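Local coordinates for protein ribose-phosphate pyrophosphokinase (Thermus thermophilus, PDB 7PN0) that catalyses the transfer of the diphosphate group of ATP to ribose 5-phosphate, producing phosphoribosyl pyrophosphate (PRPP) and AMP, at residues R12-A17 and T285-F290; A19-L24 and L289-I294; R95-D100 and T127-Q132; N152-R157 and R181-P186; V165-P168 and D172-R175. All coordinates share one frame; numbering follows the deposited sequence.

Contact 1 of 5, residues R12-A17 and T285-F290; sequences RPLAQA and TVAPLF
Leu-14 is the first residue of helix 12-21 to meet the far segment, and it does so with one methyl: CD1 lies 3.8 Å from CB of Ala-287. The start of this side chain points past the partner rather than at it. With CG anti to the backbone N (chi1 179°), the branch swings round until CD1 rests alongside the CA-CB bond of Ala-287. Pro-89 and Asp-271 also touch this leucine, which is buried, and its backbone N is bonded to Asn-11 OD1.

One turn further on, Ala-17 turns its CB toward Ala-287, whose own methyl points at the flank of the Ala-17 methyl, with CB of Ala-17 and CB of Ala-287 3.5 Å apart. Having no side chain beyond the methyl on either side, the backbones come close: CA of Ala-17 and CA of Ala-287 are separated by 5.7 Å. This is alanine-based helix packing at the seam of two PRTase-like domains. Helix 287-299 leaves the C-terminal sheet and lies against strand 122-126 of the N-terminal one, where Leu-289 and Phe-290, and Val-286 just before the helix, touch Met-126.

The helix start that presents Ala-287 is itself fixed. Val-286 is its N-cap residue, and Thr-285 closes an ST turn, its OG1 accepting from N of Ala-287 at 3.3 Å with an N-H...O angle of 162°. Asp-271 grips the same corner with both carboxylate oxygens, OD2 bonding Thr-285 OG1 and OD1 bonding Val-286 N.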
# COMPACT_ATOMS: atom_id res chain seq x y z
N ARG A 12 -18.77 27.52 4.96
CA ARG A 12 -18.90 27.54 6.43
C ARG A 12 -20.38 27.66 6.81
O ARG A 12 -20.84 26.99 7.71
CB ARG A 12 -18.06 28.68 7.00
CG ARG A 12 -18.04 28.69 8.52
CD ARG A 12 -17.18 29.82 9.02
NE ARG A 12 -17.38 30.04 10.45
CZ ARG A 12 -16.80 29.33 11.41
NH1 ARG A 12 -15.96 28.34 11.11
NH2 ARG A 12 -17.04 29.62 12.68
N PRO A 13 -21.21 28.45 6.11
CA PRO A 13 -22.64 28.52 6.43
C PRO A 13 -23.37 27.16 6.35
O PRO A 13 -24.17 26.86 7.24
CB PRO A 13 -23.17 29.52 5.39
CG PRO A 13 -21.97 30.40 5.15
CD PRO A 13 -20.85 29.38 5.02
N LEU A 14 -23.07 26.34 5.33
CA LEU A 14 -23.65 24.97 5.27
C LEU A 14 -23.12 24.15 6.44
O LEU A 14 -23.92 23.45 7.05
CB LEU A 14 -23.32 24.28 3.94
CG LEU A 14 -23.85 22.87 3.80
CD1 LEU A 14 -25.37 22.85 3.78
CD2 LEU A 14 -23.32 22.25 2.51
N ALA A 15 -21.81 24.20 6.71
CA ALA A 15 -21.20 23.40 7.80
C ALA A 15 -21.87 23.79 9.13
O ALA A 15 -22.20 22.91 9.93
CB ALA A 15 -19.73 23.60 7.88
N GLN A 16 -22.04 25.09 9.32
CA GLN A 16 -22.66 25.65 10.55
C GLN A 16 -24.10 25.15 10.66
O GLN A 16 -24.49 24.73 11.75
CB GLN A 16 -22.57 27.17 10.49
CG GLN A 16 -23.04 27.85 11.77
CD GLN A 16 -22.08 27.59 12.91
OE1 GLN A 16 -20.91 27.99 12.86
NE2 GLN A 16 -22.57 26.92 13.94
N ALA A 17 -24.84 25.12 9.56
CA ALA A 17 -26.26 24.70 9.57
C ALA A 17 -26.34 23.19 9.86
O ALA A 17 -27.24 22.74 10.59
CB ALA A 17 -26.93 25.10 8.28
N THR A 285 -32.38 24.15 0.89
CA THR A 285 -31.30 23.78 1.84
C THR A 285 -31.21 22.25 1.95
O THR A 285 -32.23 21.56 1.99
CB THR A 285 -31.44 24.49 3.19
OG1 THR A 285 -30.21 24.10 3.82
CG2 THR A 285 -32.66 24.09 3.99
N VAL A 286 -29.98 21.73 1.96
CA VAL A 286 -29.72 20.29 2.18
C VAL A 286 -28.95 20.14 3.48
O VAL A 286 -28.53 19.02 3.78
CB VAL A 286 -28.99 19.66 0.98
CG1 VAL A 286 -29.92 19.54 -0.22
CG2 VAL A 286 -27.75 20.43 0.62
N ALA A 287 -28.79 21.20 4.27
CA ALA A 287 -28.17 21.07 5.62
C ALA A 287 -28.88 20.01 6.46
O ALA A 287 -28.24 19.15 7.08
CB ALA A 287 -28.15 22.43 6.29
N PRO A 288 -30.24 19.95 6.51
CA PRO A 288 -30.91 18.94 7.32
C PRO A 288 -30.67 17.50 6.84
O PRO A 288 -30.53 16.62 7.64
CB PRO A 288 -32.41 19.27 7.24
CG PRO A 288 -32.41 20.75 6.84
CD PRO A 288 -31.19 20.92 5.93
N LEU A 289 -30.60 17.30 5.54
CA LEU A 289 -30.34 15.96 4.98
C LEU A 289 -28.89 15.57 5.26
O LEU A 289 -28.65 14.43 5.67
CB LEU A 289 -30.64 15.92 3.49
CG LEU A 289 -30.46 14.54 2.85
CD1 LEU A 289 -31.29 13.46 3.56
CD2 LEU A 289 -30.77 14.60 1.38
N PHE A 290 -27.93 16.46 5.07
CA PHE A 290 -26.52 16.08 5.40
C PHE A 290 -26.40 15.78 6.90
O PHE A 290 -25.72 14.83 7.30
CB PHE A 290 -25.56 17.19 4.97
CG PHE A 290 -25.10 17.05 3.55
CD1 PHE A 290 -25.84 17.58 2.50
CD2 PHE A 290 -23.90 16.44 3.27
CE1 PHE A 290 -25.39 17.47 1.19
CE2 PHE A 290 -23.44 16.36 1.97
CZ PHE A 290 -24.20 16.85 0.93

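Contact 2 of 5, residues A19-L24 and L289-I294; sequences AEALGL and LFAEAI
Apolar contacts carry the meeting of Leu-22 and Ala-21 with Ala-291 and Ile-294. The Ala-291 methyl points at the side of the Ala-21 methyl, CB to CB 3.6 Å. Leu-22 comes in beside them: its CG sits 4.0 Å from CB of Ala-291, while CD1 reaches CG2 of Ile-294 at 4.1 Å, the two branched chains crossing at about a right angle. With CG of Leu-22 anti to the carbonyl carbon (chi1 -69°), its fork spans both partners, which stand one turn apart on helix 287-299.

A different sort of contact is made by the other leucine methyl, since CD2 of Leu-22 lies 3.2 Å from the backbone O of Ala-291, carbon against carbonyl oxygen.

Backbone hydrogen bonds shape the segment that delivers Leu-22. Helix 12-21 closes in a Schellman motif at Gly-23, whose positive phi turns the chain away; Leu-24 N bonds Ala-19 O at 2.9 Å and Gly-23 N bonds Glu-20 O at 2.8 Å. Ile-18, a turn earlier, touches Ala-291 and Ile-294 too.

With aliphatic groups making nearly all of the contact, the C-terminal helix is probably held against the N-terminal domain here by close fit and the hydrophobic effect, with no charged pair between the segments.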
# COMPACT_ATOMS: atom_id res chain seq x y z
N ALA A 19 -24.07 21.39 11.67
CA ALA A 19 -23.76 21.25 13.12
C ALA A 19 -25.01 21.60 13.96
O ALA A 19 -25.34 20.86 14.89
CB ALA A 19 -22.64 22.14 13.51
N GLU A 20 -25.64 22.73 13.65
CA GLU A 20 -26.82 23.24 14.39
C GLU A 20 -27.94 22.21 14.30
O GLU A 20 -28.49 21.90 15.37
CB GLU A 20 -27.16 24.64 13.88
CG GLU A 20 -26.20 25.69 14.42
CD GLU A 20 -26.24 27.10 13.82
OE1 GLU A 20 -25.42 27.95 14.26
OE2 GLU A 20 -27.10 27.36 12.92
N ALA A 21 -28.17 21.59 13.13
CA ALA A 21 -29.21 20.57 12.91
C ALA A 21 -28.86 19.33 13.72
O ALA A 21 -29.79 18.65 14.13
CB ALA A 21 -29.38 20.26 11.45
N LEU A 22 -27.58 19.08 14.03
CA LEU A 22 -27.16 17.93 14.89
C LEU A 22 -27.25 18.33 16.38
O LEU A 22 -26.98 17.49 17.20
CB LEU A 22 -25.71 17.53 14.54
CG LEU A 22 -25.49 16.90 13.16
CD1 LEU A 22 -24.03 16.94 12.79
CD2 LEU A 22 -25.99 15.49 13.13
N GLY A 23 -27.51 19.60 16.71
CA GLY A 23 -27.48 20.12 18.08
C GLY A 23 -26.07 20.23 18.61
O GLY A 23 -25.88 20.13 19.85
N LEU A 24 -25.09 20.46 17.73
CA LEU A 24 -23.65 20.45 18.07
C LEU A 24 -23.04 21.77 17.67
O LEU A 24 -23.53 22.42 16.76
CB LEU A 24 -22.96 19.31 17.32
CG LEU A 24 -23.33 17.91 17.77
CD1 LEU A 24 -22.61 16.85 16.92
CD2 LEU A 24 -23.00 17.72 19.23
N LEU A 289 -30.60 17.30 5.54
CA LEU A 289 -30.34 15.96 4.98
C LEU A 289 -28.89 15.57 5.26
O LEU A 289 -28.65 14.43 5.67
CB LEU A 289 -30.64 15.92 3.49
CG LEU A 289 -30.46 14.54 2.85
CD1 LEU A 289 -31.29 13.46 3.56
CD2 LEU A 289 -30.77 14.60 1.38
N PHE A 290 -27.93 16.46 5.07
CA PHE A 290 -26.52 16.08 5.40
C PHE A 290 -26.40 15.78 6.90
O PHE A 290 -25.72 14.83 7.30
CB PHE A 290 -25.56 17.19 4.97
CG PHE A 290 -25.10 17.05 3.55
CD1 PHE A 290 -25.84 17.58 2.50
CD2 PHE A 290 -23.90 16.44 3.27
CE1 PHE A 290 -25.39 17.47 1.19
CE2 PHE A 290 -23.44 16.36 1.97
CZ PHE A 290 -24.20 16.85 0.93
N ALA A 291 -27.05 16.60 7.74
CA ALA A 291 -27.02 16.37 9.20
C ALA A 291 -27.60 14.98 9.54
O ALA A 291 -26.97 14.26 10.32
CB ALA A 291 -27.72 17.48 9.90
N GLU A 292 -28.71 14.59 8.95
CA GLU A 292 -29.33 13.28 9.19
C GLU A 292 -28.36 12.18 8.72
O GLU A 292 -28.25 11.19 9.43
CB GLU A 292 -30.69 13.15 8.50
CG GLU A 292 -31.48 11.94 8.95
CD GLU A 292 -31.65 11.83 10.46
OE1 GLU A 292 -31.83 12.88 11.10
OE2 GLU A 292 -31.54 10.70 11.00
N ALA A 293 -27.77 12.32 7.53
CA ALA A 293 -26.80 11.32 7.02
C ALA A 293 -25.63 11.19 8.01
O ALA A 293 -25.25 10.06 8.38
CB ALA A 293 -26.37 11.73 5.63
N ILE A 294 -25.07 12.31 8.45
CA ILE A 294 -23.92 12.29 9.38
C ILE A 294 -24.37 11.58 10.66
O ILE A 294 -23.62 10.69 11.13
CB ILE A 294 -23.32 13.69 9.60
CG1 ILE A 294 -22.62 14.18 8.33
CG2 ILE A 294 -22.40 13.73 10.79
CD1 ILE A 294 -22.32 15.67 8.32

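Contact 3 of 5, residues R95-D100 and T127-Q132; sequences RSDKKD and TLHSPQ. With ADP (adenosine-5'-diphosphate), chain C; SO4 (sulfate ion), chain F.
His-129 holds CG anti to its backbone N (chi1 175°) and Arg-95 holds CG beside its own (chi1 -66°), which brings CG of the arginine over the imidazole. CG of Arg-95 stands 3.8 Å from the centroid of the His-129 ring, a CH-pi contact over one face. At the ring edge NE2 of His-129 donates to O2B of ADP at 2.7 Å (N-H...O 148°), while ND1 is bonded to Asp-219 OD2, so both nitrogens fix its rotation.

Beyond the bend at chi3, the Arg-95 guanidinium spreads over the adenine, with N3 of ADP 3.3 Å above the guanidinium plane, over its centre, and NH1 of Arg-95 forms a salt bridge with Glu-220. This is the nucleotide site of a PRPP synthase, walled by loops after two parallel strands and completed by Asn-36 of a third subunit, which bonds ADP. Ser-96, at the centre of an inverse gamma turn, reads the base from another side, OG donating to ADP N7 at 2.7 Å.

Asp-97 joins the loops. Its OD2 takes the Ser-130 hydroxyl at 2.6 Å on the anti lone pair and also Gln-132 NE2 of a second subunit. Its OD1 receives Lys-98 NZ on the syn lone pair in a 2.7 Å salt bridge, steadying an ammonium that also donates to O1A of ADP at 2.9 Å.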
# COMPACT_ATOMS: atom_id res chain seq x y z
N ARG A 95 -16.83 15.81 -12.86
CA ARG A 95 -17.00 16.00 -14.33
C ARG A 95 -15.79 15.45 -15.08
O ARG A 95 -15.88 15.22 -16.25
CB ARG A 95 -17.17 17.48 -14.66
CG ARG A 95 -18.45 18.05 -14.11
CD ARG A 95 -18.71 19.52 -14.43
NE ARG A 95 -18.74 19.76 -15.87
CZ ARG A 95 -18.89 20.97 -16.41
NH1 ARG A 95 -19.03 22.04 -15.62
NH2 ARG A 95 -18.86 21.09 -17.72
N SER A 96 -14.65 15.34 -14.40
CA SER A 96 -13.38 14.86 -15.00
C SER A 96 -13.31 13.36 -14.77
O SER A 96 -12.44 12.89 -13.98
CB SER A 96 -12.20 15.57 -14.39
OG SER A 96 -12.24 16.97 -14.65
N ASP A 97 -14.20 12.63 -15.43
CA ASP A 97 -14.52 11.23 -15.05
C ASP A 97 -14.15 10.26 -16.18
O ASP A 97 -14.42 9.09 -16.03
CB ASP A 97 -16.00 11.13 -14.66
CG ASP A 97 -16.96 11.41 -15.81
OD1 ASP A 97 -16.47 11.94 -16.86
OD2 ASP A 97 -18.10 10.96 -15.73
N LYS A 98 -13.57 10.73 -17.28
CA LYS A 98 -13.24 9.84 -18.40
C LYS A 98 -12.00 10.36 -19.12
O LYS A 98 -11.67 11.58 -19.04
CB LYS A 98 -14.44 9.74 -19.34
CG LYS A 98 -14.77 11.03 -20.06
CD LYS A 98 -15.99 10.93 -20.97
CE LYS A 98 -17.28 10.73 -20.23
NZ LYS A 98 -17.57 11.88 -19.35
N LYS A 99 -11.39 9.49 -19.90
CA LYS A 99 -10.26 9.93 -20.74
C LYS A 99 -10.82 10.27 -22.13
O LYS A 99 -10.70 9.45 -23.04
CB LYS A 99 -9.23 8.80 -20.70
CG LYS A 99 -7.85 9.21 -21.14
CD LYS A 99 -6.84 8.92 -20.06
CE LYS A 99 -5.46 9.12 -20.61
NZ LYS A 99 -4.53 8.06 -20.16
N ASP A 100 -11.45 11.42 -22.30
CA ASP A 100 -12.10 11.76 -23.59
C ASP A 100 -11.09 12.45 -24.51
O ASP A 100 -11.49 12.85 -25.59
CB ASP A 100 -13.38 12.58 -23.40
CG ASP A 100 -13.25 13.79 -22.49
OD1 ASP A 100 -12.09 14.13 -22.09
OD2 ASP A 100 -14.32 14.38 -22.16
N THR A 127 -25.27 14.16 -5.32
CA THR A 127 -25.39 14.36 -6.78
C THR A 127 -24.01 14.40 -7.45
O THR A 127 -23.63 15.44 -8.06
CB THR A 127 -26.26 15.58 -7.10
OG1 THR A 127 -27.48 15.53 -6.35
CG2 THR A 127 -26.56 15.65 -8.58
N LEU A 128 -23.30 13.27 -7.48
CA LEU A 128 -22.08 13.14 -8.34
C LEU A 128 -22.46 13.33 -9.80
O LEU A 128 -23.55 12.91 -10.19
CB LEU A 128 -21.45 11.78 -8.15
CG LEU A 128 -20.80 11.62 -6.79
CD1 LEU A 128 -20.45 10.17 -6.57
CD2 LEU A 128 -19.57 12.51 -6.67
N HIS A 129 -21.62 14.02 -10.55
CA HIS A 129 -21.84 14.32 -11.98
C HIS A 129 -22.14 13.02 -12.74
O HIS A 129 -23.05 13.01 -13.59
CB HIS A 129 -20.63 15.02 -12.57
CG HIS A 129 -20.78 15.23 -14.04
ND1 HIS A 129 -21.72 16.12 -14.56
CD2 HIS A 129 -20.19 14.61 -15.09
CE1 HIS A 129 -21.65 16.07 -15.88
NE2 HIS A 129 -20.72 15.16 -16.23
N SER A 130 -21.40 11.96 -12.45
CA SER A 130 -21.69 10.62 -13.00
C SER A 130 -21.65 9.61 -11.87
O SER A 130 -20.81 9.71 -10.98
CB SER A 130 -20.79 10.28 -14.14
OG SER A 130 -19.45 9.94 -13.70
N PRO A 131 -22.52 8.59 -11.90
CA PRO A 131 -22.54 7.60 -10.82
C PRO A 131 -21.31 6.69 -10.81
O PRO A 131 -20.97 6.18 -9.74
CB PRO A 131 -23.83 6.84 -11.13
CG PRO A 131 -23.90 6.88 -12.65
CD PRO A 131 -23.52 8.31 -12.96
N GLN A 132 -20.60 6.56 -11.93
CA GLN A 132 -19.35 5.74 -11.99
C GLN A 132 -18.28 6.35 -11.09
O GLN A 132 -17.39 5.60 -10.66
CB GLN A 132 -18.83 5.63 -13.42
CG GLN A 132 -19.69 4.78 -14.30
CD GLN A 132 -20.87 5.51 -14.90
OE1 GLN A 132 -21.07 6.72 -14.75
NE2 GLN A 132 -21.66 4.75 -15.62
PB ADP C . -20.72 15.63 -19.69
O1B ADP C . -21.93 14.74 -19.41
O2B ADP C . -19.60 15.43 -18.70
O3B ADP C . -21.01 17.09 -19.96
PA ADP C . -18.75 15.27 -21.58
O1A ADP C . -17.85 14.40 -20.74
O2A ADP C . -18.70 15.11 -23.06
O3A ADP C . -20.25 15.06 -21.11
O5' ADP C . -18.56 16.83 -21.16
C5' ADP C . -17.39 17.26 -20.40
C4' ADP C . -16.88 18.60 -20.89
O4' ADP C . -16.53 19.41 -19.73
C3' ADP C . -15.60 18.58 -21.74
O3' ADP C . -15.34 17.34 -22.40
C2' ADP C . -14.51 18.66 -20.68
O2' ADP C . -13.33 19.19 -21.21
C1' ADP C . -15.14 19.56 -19.62
N9 ADP C . -14.74 19.22 -18.25
C8 ADP C . -14.04 18.11 -17.82
N7 ADP C . -13.78 18.12 -16.53
C5 ADP C . -14.32 19.32 -16.09
C6 ADP C . -14.38 19.93 -14.83
N6 ADP C . -13.88 19.35 -13.73
N1 ADP C . -14.99 21.14 -14.72
C2 ADP C . -15.52 21.67 -15.83
N3 ADP C . -15.54 21.18 -17.06
C4 ADP C . -14.91 20.00 -17.14
S SO4 F . -29.34 12.69 -7.88
O1 SO4 F . -29.86 11.48 -7.29
O2 SO4 F . -29.30 13.70 -6.84
O3 SO4 F . -30.23 13.15 -8.97
O4 SO4 F . -28.02 12.47 -8.37

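Contact 4 of 5, residues N152-R157 and R181-P186; sequences NYFATR and RRLGLP
Leu-183 and Phe-154 make the closer half of this contact, CD1 of the leucine lying 3.7 Å from CB of the phenylalanine. It is the root of Phe-154 that is touched, for although its CB faces Leu-183, the ring beyond turns away. With CG anti to the carbonyl carbon (chi1 -77°), that ring dips toward the sheet, where it meets Leu-215, Tyr-243 and Ala-245. Its near neighbour Tyr-153 covers one face, CD2 of Tyr-153 standing 3.9 Å above the plane of the Phe-154 ring, over its centre.

Leu-183 rests on Leu-215 as well, so helices 147-157 and 173-183 both pack on strand 213-218 of the C-terminal PRTase-like sheet, as the flanking helices of an alpha/beta fold do.

The outer half is looser. CD2 of Leu-183 comes only to 4.2 Å from CB of Ala-155, and His-312, in a terminal histidine run that is probably a purification tag, lies against both residues. Farther out the helix ends turn polar and exposed: Thr-156 folds its OG1 back to the O of Tyr-153 at 2.8 Å, tilted 26° from the carbonyl plane, and Gly-184, with positive phi, carries the chain away from helix 173-183.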
# COMPACT_ATOMS: atom_id res chain seq x y z
N ASN A 152 -39.95 18.14 -4.20
CA ASN A 152 -40.73 18.92 -3.19
C ASN A 152 -40.83 20.38 -3.63
O ASN A 152 -41.95 20.98 -3.59
CB ASN A 152 -40.12 18.80 -1.79
CG ASN A 152 -40.97 19.50 -0.75
OD1 ASN A 152 -42.02 18.99 -0.39
ND2 ASN A 152 -40.53 20.66 -0.27
N TYR A 153 -39.71 20.97 -4.04
CA TYR A 153 -39.64 22.37 -4.50
C TYR A 153 -40.70 22.56 -5.59
O TYR A 153 -41.58 23.45 -5.46
CB TYR A 153 -38.27 22.73 -5.08
CG TYR A 153 -38.31 23.93 -5.99
CD1 TYR A 153 -38.53 25.20 -5.47
CD2 TYR A 153 -38.16 23.80 -7.35
CE1 TYR A 153 -38.57 26.31 -6.30
CE2 TYR A 153 -38.23 24.90 -8.20
CZ TYR A 153 -38.45 26.16 -7.67
OH TYR A 153 -38.47 27.25 -8.52
N PHE A 154 -40.64 21.76 -6.65
CA PHE A 154 -41.57 21.94 -7.79
C PHE A 154 -43.01 21.73 -7.29
O PHE A 154 -43.89 22.51 -7.71
CB PHE A 154 -41.25 20.98 -8.94
CG PHE A 154 -40.08 21.35 -9.80
CD1 PHE A 154 -40.07 22.51 -10.57
CD2 PHE A 154 -38.95 20.53 -9.85
CE1 PHE A 154 -38.98 22.82 -11.38
CE2 PHE A 154 -37.87 20.85 -10.65
CZ PHE A 154 -37.89 21.98 -11.42
N ALA A 155 -43.29 20.69 -6.52
CA ALA A 155 -44.64 20.40 -5.99
C ALA A 155 -45.16 21.63 -5.23
O ALA A 155 -46.38 21.84 -5.27
CB ALA A 155 -44.67 19.19 -5.09
N THR A 156 -44.29 22.44 -4.60
CA THR A 156 -44.75 23.62 -3.82
C THR A 156 -44.80 24.89 -4.66
O THR A 156 -45.27 25.90 -4.11
CB THR A 156 -43.93 23.87 -2.57
OG1 THR A 156 -42.64 24.30 -2.96
CG2 THR A 156 -43.89 22.65 -1.69
N ARG A 157 -44.35 24.89 -5.91
CA ARG A 157 -44.11 26.14 -6.68
C ARG A 157 -44.95 26.22 -7.95
O ARG A 157 -45.15 27.36 -8.43
CB ARG A 157 -42.65 26.30 -7.10
CG ARG A 157 -41.83 27.09 -6.09
CD ARG A 157 -41.79 28.62 -6.23
NE ARG A 157 -42.78 29.19 -7.11
CZ ARG A 157 -42.77 30.42 -7.59
NH1 ARG A 157 -41.80 31.26 -7.28
NH2 ARG A 157 -43.74 30.81 -8.39
N ARG A 181 -41.67 10.97 -12.62
CA ARG A 181 -42.38 9.88 -11.91
C ARG A 181 -42.78 10.39 -10.51
O ARG A 181 -43.90 10.06 -10.09
CB ARG A 181 -41.56 8.59 -11.91
CG ARG A 181 -41.49 7.90 -13.27
CD ARG A 181 -40.80 6.53 -13.32
NE ARG A 181 -39.61 6.49 -12.46
CZ ARG A 181 -38.35 6.73 -12.84
NH1 ARG A 181 -37.40 6.71 -11.93
NH2 ARG A 181 -38.04 7.01 -14.09
N ARG A 182 -41.92 11.17 -9.85
CA ARG A 182 -42.16 11.69 -8.48
C ARG A 182 -43.33 12.69 -8.47
O ARG A 182 -44.09 12.67 -7.47
CB ARG A 182 -40.91 12.36 -7.91
CG ARG A 182 -39.91 11.37 -7.33
CD ARG A 182 -38.63 12.08 -6.91
NE ARG A 182 -37.68 11.11 -6.44
CZ ARG A 182 -37.68 10.53 -5.23
NH1 ARG A 182 -38.61 10.79 -4.32
NH2 ARG A 182 -36.76 9.64 -4.97
N LEU A 183 -43.46 13.51 -9.51
CA LEU A 183 -44.52 14.55 -9.62
C LEU A 183 -45.75 14.08 -10.41
O LEU A 183 -46.67 14.89 -10.55
CB LEU A 183 -43.92 15.77 -10.31
CG LEU A 183 -42.76 16.42 -9.56
CD1 LEU A 183 -42.37 17.72 -10.21
CD2 LEU A 183 -43.15 16.65 -8.10
N GLY A 184 -45.74 12.86 -10.97
CA GLY A 184 -46.86 12.30 -11.76
C GLY A 184 -47.07 13.08 -13.02
O GLY A 184 -48.21 13.34 -13.36
N LEU A 185 -46.00 13.45 -13.70
CA LEU A 185 -46.02 14.35 -14.87
C LEU A 185 -45.57 13.56 -16.08
O LEU A 185 -44.80 12.59 -15.97
CB LEU A 185 -45.06 15.51 -14.62
CG LEU A 185 -45.60 16.85 -14.13
CD1 LEU A 185 -46.94 16.77 -13.43
CD2 LEU A 185 -44.57 17.55 -13.26
N PRO A 186 -46.01 14.00 -17.28
CA PRO A 186 -45.47 13.48 -18.53
C PRO A 186 -44.02 13.94 -18.67
O PRO A 186 -43.64 14.93 -18.06
CB PRO A 186 -46.36 14.11 -19.61
CG PRO A 186 -46.93 15.37 -18.97
CD PRO A 186 -47.02 15.05 -17.49

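Contact 5 of 5, residues V165-P168 and D172-R175; sequences VVAP and DLKR. With SO4 (sulfate ion), chain F.
The carboxylate of Asp-172 and the Pro-168 ring meet at about a right angle, with OD2 of Asp-172 3.5 Å from CD of Pro-168 and equally close to its CG. This is an oxygen against ring carbons, and the first torsion of Asp-172 (chi1 -73°), with CG beside the backbone N, brings OD2 to the proline ring. OD1 of the same carboxylate lies close to Asp-218 OD1, like charges near each other. Farther along, the Arg-175 guanidinium takes a sulfate, probably from the crystallisation liquor, at its edge and near its plane. NE of Arg-175 donates to sulfate O3 at 2.8 Å (167°) and NH1 to O4 at 3.0 Å (168°), two nearly straight bonds that hold the anion side-on.

Between these groups the packing is apolar. The Ala-167 methyl points at the helix start, 4.2 Å from CB of Asp-172. CD1 of Leu-173 lies only 3.3 Å from CB of Ala-167, but as that leucine has nearly eclipsed torsions its exact placing is doubtful. Both residues also touch Phe-189.

Strand 163-167, helix 173-183 and strand 187-194 form a beta-alpha-beta unit. The tight loop joining its first two elements, with the side chain of Asp-172 about 7 Å from a bound ADP, is consistent with the pyrophosphate-binding loop of PRTase-like folds.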
# COMPACT_ATOMS: atom_id res chain seq x y z
N VAL A 165 -42.20 17.61 -17.50
CA VAL A 165 -40.73 17.58 -17.30
C VAL A 165 -40.07 17.41 -18.68
O VAL A 165 -40.45 16.50 -19.44
CB VAL A 165 -40.34 16.48 -16.29
CG1 VAL A 165 -38.84 16.42 -16.07
CG2 VAL A 165 -41.05 16.67 -14.96
N VAL A 166 -39.10 18.25 -19.01
CA VAL A 166 -38.45 18.22 -20.33
C VAL A 166 -36.97 17.90 -20.12
O VAL A 166 -36.32 18.62 -19.34
CB VAL A 166 -38.61 19.57 -21.05
CG1 VAL A 166 -37.93 19.54 -22.41
CG2 VAL A 166 -40.08 19.97 -21.14
N ALA A 167 -36.47 16.90 -20.83
CA ALA A 167 -35.00 16.71 -20.99
C ALA A 167 -34.55 17.42 -22.26
O ALA A 167 -35.10 17.15 -23.33
CB ALA A 167 -34.69 15.25 -21.06
N PRO A 168 -33.60 18.36 -22.19
CA PRO A 168 -33.03 18.99 -23.38
C PRO A 168 -31.76 18.34 -23.96
O PRO A 168 -31.11 18.95 -24.77
CB PRO A 168 -32.68 20.37 -22.82
CG PRO A 168 -32.13 20.04 -21.45
CD PRO A 168 -33.06 18.96 -20.95
N ASP A 172 -29.79 13.78 -19.93
CA ASP A 172 -30.65 14.41 -18.89
C ASP A 172 -31.93 13.59 -18.68
O ASP A 172 -32.63 13.84 -17.69
CB ASP A 172 -30.99 15.86 -19.25
CG ASP A 172 -29.85 16.85 -19.11
OD1 ASP A 172 -28.77 16.45 -18.58
OD2 ASP A 172 -30.03 18.03 -19.55
N LEU A 173 -32.17 12.58 -19.53
CA LEU A 173 -33.43 11.78 -19.55
C LEU A 173 -33.62 11.01 -18.23
O LEU A 173 -34.76 10.92 -17.74
CB LEU A 173 -33.35 10.83 -20.75
CG LEU A 173 -34.44 10.90 -21.83
CD1 LEU A 173 -35.39 12.06 -21.70
CD2 LEU A 173 -33.81 10.89 -23.21
N LYS A 174 -32.56 10.43 -17.68
CA LYS A 174 -32.69 9.56 -16.48
C LYS A 174 -33.13 10.39 -15.26
O LYS A 174 -34.09 9.97 -14.54
CB LYS A 174 -31.35 8.85 -16.21
CG LYS A 174 -31.41 7.80 -15.11
CD LYS A 174 -30.04 7.32 -14.64
CE LYS A 174 -29.08 6.99 -15.76
NZ LYS A 174 -29.50 5.79 -16.52
N ARG A 175 -32.45 11.52 -15.03
CA ARG A 175 -32.74 12.42 -13.88
C ARG A 175 -34.11 13.08 -14.11
O ARG A 175 -34.94 13.14 -13.16
CB ARG A 175 -31.60 13.42 -13.67
CG ARG A 175 -31.86 14.36 -12.50
CD ARG A 175 -30.61 15.15 -12.08
NE ARG A 175 -29.60 14.33 -11.44
CZ ARG A 175 -28.44 13.92 -11.98
NH1 ARG A 175 -27.64 13.17 -11.25
NH2 ARG A 175 -28.09 14.21 -13.24
S SO4 F . -29.34 12.69 -7.88
O1 SO4 F . -29.86 11.48 -7.29
O2 SO4 F . -29.30 13.70 -6.84
O3 SO4 F . -30.23 13.15 -8.97
O4 SO4 F . -28.02 12.47 -8.37

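Overall arrangement
Contacts 1 and 2, with centres about 7 Å apart, follow one seam between helices 12-21 and 287-299, so nearly the whole chain lies between their two sides and the C-terminal helix returns to the N-terminal sheet. Contact 3 comes next along the chain, in loops after strands 83-88 and 122-126 of that sheet, about 24 Å from contact 1 between centres. Contacts 4 and 5 follow in the C-terminal domain, their centres about 14 Å apart; they share helix 173-183, and 5 falls within the span of 4. Contacts 3 and 5 touch through Thr-127 and Arg-175, which bind one sulfate, bringing the nucleotide-site loops of one domain against the helix start of the other.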